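Local coordinates for protein glutamine cyclotransferase (Tannerella forsythia, PDB 6QRO) that probably catalyses, as a mammalian-like type II glutaminyl cyclase with bound zinc, the cyclisation of N-terminal glutamine in peptides to pyroglutamate, at residues S220-Y225 / D256-V261. Residues are numbered along the deposited sequence; the frame is centred on the assembly and turned at random.
Sequences STSVQY and DDHQYV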
ATOM      1  N   SER A 220     -12.607  -5.982  -8.046  1.00 21.03           N
ATOM      2  CA  SER A 220     -13.128  -6.114  -9.415  1.00 22.39           C
ATOM      3  C   SER A 220     -12.143  -5.574 -10.455  1.00 19.39           C
ATOM      4  O   SER A 220     -11.940  -6.186 -11.513  1.00 17.74           O
ATOM      5  CB  SER A 220     -14.494  -5.425  -9.542  1.00 20.60           C
ATOM      6  OG  SER A 220     -14.363  -4.040  -9.766  1.00 23.14           O
ATOM      7  N   THR A 221     -11.575  -4.393 -10.209  1.00 18.25           N
ATOM      8  CA  THR A 221     -10.557  -3.871 -11.114  1.00 17.47           C
ATOM      9  C   THR A 221      -9.377  -4.838 -11.238  1.00 17.25           C
ATOM     10  O   THR A 221      -8.797  -4.979 -12.321  1.00 16.76           O
ATOM     11  CB  THR A 221     -10.095  -2.500 -10.619  1.00 17.11           C
ATOM     12  OG1 THR A 221     -11.224  -1.624 -10.505  1.00 22.13           O
ATOM     13  CG2 THR A 221      -9.078  -1.896 -11.548  1.00 19.29           C
ATOM     14  N   SER A 222      -9.012  -5.523 -10.138  1.00 18.69           N
ATOM     15  CA  SER A 222      -7.914  -6.493 -10.177  1.00 16.92           C
ATOM     16  C   SER A 222      -8.248  -7.691 -11.053  1.00 15.75           C
ATOM     17  O   SER A 222      -7.418  -8.131 -11.856  1.00 16.65           O
ATOM     18  CB  SER A 222      -7.563  -6.979  -8.769  1.00 14.48           C
ATOM     19  OG  SER A 222      -7.180  -5.918  -7.932  1.00 15.91           O
ATOM     20  N   VAL A 223      -9.465  -8.221 -10.915  1.00 14.63           N
ATOM     21  CA  VAL A 223      -9.883  -9.381 -11.688  1.00 17.55           C
ATOM     22  C   VAL A 223      -9.970  -9.035 -13.162  1.00 19.95           C
ATOM     23  O   VAL A 223      -9.738  -9.889 -14.023  1.00 20.74           O
ATOM     24  CB  VAL A 223     -11.239  -9.895 -11.159  1.00 17.30           C
ATOM     25  CG1 VAL A 223     -11.687 -11.156 -11.906  1.00 16.15           C
ATOM     26  CG2 VAL A 223     -11.152 -10.156  -9.667  1.00 18.95           C
ATOM     27  N   GLN A 224     -10.326  -7.786 -13.474  1.00 19.37           N
ATOM     28  CA  GLN A 224     -10.426  -7.343 -14.859  1.00 19.45           C
ATOM     29  C   GLN A 224      -9.074  -7.333 -15.553  1.00 20.40           C
ATOM     30  O   GLN A 224      -8.938  -7.861 -16.660  1.00 24.49           O
ATOM     31  CB  GLN A 224     -11.039  -5.941 -14.889  1.00 21.17           C
ATOM     32  CG  GLN A 224     -11.212  -5.345 -16.257  1.00 24.06           C
ATOM     33  CD  GLN A 224     -11.959  -4.026 -16.190  1.00 28.40           C
ATOM     34  OE1 GLN A 224     -12.243  -3.517 -15.106  1.00 26.89           O
ATOM     35  NE2 GLN A 224     -12.274  -3.462 -17.354  1.00 28.46           N
ATOM     36  N   TYR A 225      -8.054  -6.751 -14.918  1.00 21.27           N
ATOM     37  CA  TYR A 225      -6.765  -6.510 -15.569  1.00 20.82           C
ATOM     38  C   TYR A 225      -5.626  -7.385 -15.057  1.00 22.04           C
ATOM     39  O   TYR A 225      -4.548  -7.386 -15.660  1.00 17.99           O
ATOM     40  CB  TYR A 225      -6.360  -5.037 -15.430  1.00 23.47           C
ATOM     41  CG  TYR A 225      -7.220  -4.111 -16.247  1.00 23.96           C
ATOM     42  CD1 TYR A 225      -7.003  -3.958 -17.614  1.00 23.20           C
ATOM     43  CD2 TYR A 225      -8.270  -3.416 -15.663  1.00 25.87           C
ATOM     44  CE1 TYR A 225      -7.794  -3.114 -18.376  1.00 25.40           C
ATOM     45  CE2 TYR A 225      -9.079  -2.571 -16.417  1.00 28.74           C
ATOM     46  CZ  TYR A 225      -8.834  -2.426 -17.773  1.00 28.65           C
ATOM     47  OH  TYR A 225      -9.627  -1.594 -18.523  1.00 25.32           O
ATOM     48  N   ASP A 256      -7.995   2.798  -6.224  1.00 19.87           N
ATOM     49  CA  ASP A 256      -6.757   2.657  -5.462  1.00 17.52           C
ATOM     50  C   ASP A 256      -5.556   2.838  -6.374  1.00 18.32           C
ATOM     51  O   ASP A 256      -5.689   2.929  -7.595  1.00 17.58           O
ATOM     52  CB  ASP A 256      -6.671   1.309  -4.744  1.00 15.68           C
ATOM     53  CG  ASP A 256      -6.003   1.420  -3.399  1.00 12.30           C
ATOM     54  OD1 ASP A 256      -5.222   2.369  -3.202  1.00 12.14           O
ATOM     55  OD2 ASP A 256      -6.273   0.566  -2.539  1.00 13.36           O
ATOM     56  N   ASP A 257      -4.367   2.840  -5.752  1.00 15.46           N
ATOM     57  CA  ASP A 257      -3.130   3.098  -6.486  1.00 13.68           C
ATOM     58  C   ASP A 257      -2.952   2.141  -7.655  1.00 12.14           C
ATOM     59  O   ASP A 257      -2.357   2.510  -8.668  1.00 12.97           O
ATOM     60  CB  ASP A 257      -1.924   3.028  -5.543  1.00 11.15           C
ATOM     61  CG  ASP A 257      -1.866   4.200  -4.583  1.00 13.22           C
ATOM     62  OD1 ASP A 257      -2.025   5.339  -5.056  1.00 15.63           O
ATOM     63  OD2 ASP A 257      -1.654   4.001  -3.368  1.00 11.14           O
ATOM     64  N   HIS A 258      -3.468   0.920  -7.546  1.00 14.54           N
ATOM     65  CA  HIS A 258      -3.273  -0.051  -8.620  1.00 15.10           C
ATOM     66  C   HIS A 258      -4.032   0.346  -9.890  1.00 15.68           C
ATOM     67  O   HIS A 258      -3.640  -0.049 -10.991  1.00 14.69           O
ATOM     68  CB  HIS A 258      -3.639  -1.451  -8.126  1.00 14.76           C
ATOM     69  CG  HIS A 258      -5.092  -1.644  -7.834  1.00 15.78           C
ATOM     70  ND1 HIS A 258      -5.819  -0.766  -7.060  1.00 14.89           N
ATOM     71  CD2 HIS A 258      -5.946  -2.638  -8.180  1.00 14.32           C
ATOM     72  CE1 HIS A 258      -7.059  -1.205  -6.951  1.00 14.83           C
ATOM     73  NE2 HIS A 258      -7.164  -2.332  -7.628  1.00 13.34           N
ATOM     74  N   GLN A 259      -5.119   1.113  -9.751  1.00 20.52           N
ATOM     75  CA  GLN A 259      -5.854   1.631 -10.910  1.00 17.74           C
ATOM     76  C   GLN A 259      -4.998   2.585 -11.740  1.00 13.60           C
ATOM     77  O   GLN A 259      -4.990   2.528 -12.974  1.00 13.00           O
ATOM     78  CB  GLN A 259      -7.118   2.337 -10.433  1.00 19.17           C
ATOM     79  CG  GLN A 259      -7.773   3.224 -11.472  1.00 23.78           C
ATOM     80  CD  GLN A 259      -8.934   4.041 -10.919  1.00 24.68           C
ATOM     81  OE1 GLN A 259      -9.353   5.036 -11.525  1.00 19.20           O
ATOM     82  NE2 GLN A 259      -9.454   3.629  -9.757  1.00 21.19           N
ATOM     83  N   TYR A 260      -4.271   3.472 -11.085  1.00 15.76           N
ATOM     84  CA  TYR A 260      -3.462   4.425 -11.827  1.00 13.72           C
ATOM     85  C   TYR A 260      -2.163   3.833 -12.372  1.00 14.18           C
ATOM     86  O   TYR A 260      -1.650   4.333 -13.378  1.00 12.13           O
ATOM     87  CB  TYR A 260      -3.229   5.634 -10.935  1.00 15.47           C
ATOM     88  CG  TYR A 260      -4.544   6.323 -10.621  1.00 16.09           C
ATOM     89  CD1 TYR A 260      -5.143   7.173 -11.547  1.00 16.52           C
ATOM     90  CD2 TYR A 260      -5.215   6.077  -9.438  1.00 14.93           C
ATOM     91  CE1 TYR A 260      -6.358   7.793 -11.281  1.00 15.70           C
ATOM     92  CE2 TYR A 260      -6.426   6.692  -9.160  1.00 18.32           C
ATOM     93  CZ  TYR A 260      -6.993   7.546 -10.092  1.00 18.11           C
ATOM     94  OH  TYR A 260      -8.185   8.158  -9.826  1.00 18.15           O
ATOM     95  N   VAL A 261      -1.648   2.756 -11.780  1.00 16.09           N
ATOM     96  CA  VAL A 261      -0.487   2.092 -12.366  1.00 15.40           C
ATOM     97  C   VAL A 261      -0.913   1.244 -13.563  1.00 15.25           C
ATOM     98  O   VAL A 261      -0.207   1.180 -14.576  1.00 14.74           O
ATOM     99  CB  VAL A 261       0.261   1.261 -11.296  1.00 16.55           C
ATOM    100  CG1 VAL A 261       1.320   0.371 -11.955  1.00 15.88           C
ATOM    101  CG2 VAL A 261       0.928   2.176 -10.264  1.00 13.57           C
TER
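H258 NE2 and S222 N converge on one acceptor, OE2 of E219, the residue just before helix 220-225, so a single carboxylate oxygen ties the first turn of that helix to the imidazole of helix 257-265. Direct contact is slight: 126 Å² is buried in total, and no polar bond links the two segments themselves. S222 OG lies 3.5 Å from H258 CD2 and 3.6 Å from NE2, straddling that ring bond from an oblique direction. The hydroxyl is engaged by D271 N on the edge strand 269-273, and its contact with the ring is packing. T221 adds its CB, 4.2 Å from H258 NE2. The closest CA atoms, of T221 and Q259, are 7.2 Å apart; with CG held between the backbone N and the carbonyl carbon (chi1 68°), the H258 ring lies between the helices. F107, C269 and D271 pack around it as well, joining the pair to the central sheet.

D256 OD1 accepts D257 N at 2.7 Å with an N-H...O angle of 148°, on its anti side and 26° out of the carboxylate plane. This carboxylate sits close to those of E166 and D207, consistent with the buried acidic cluster of type II glutaminyl cyclases, and D271 is another nearby carboxylate. By accepting a hydrogen bond from NE2, E219 would be expected to favour an imidazole protonated there and limit ring rotation, so the helices are joined through a shared carboxylate rather than a direct polar bond, with strand 269-273 contributing.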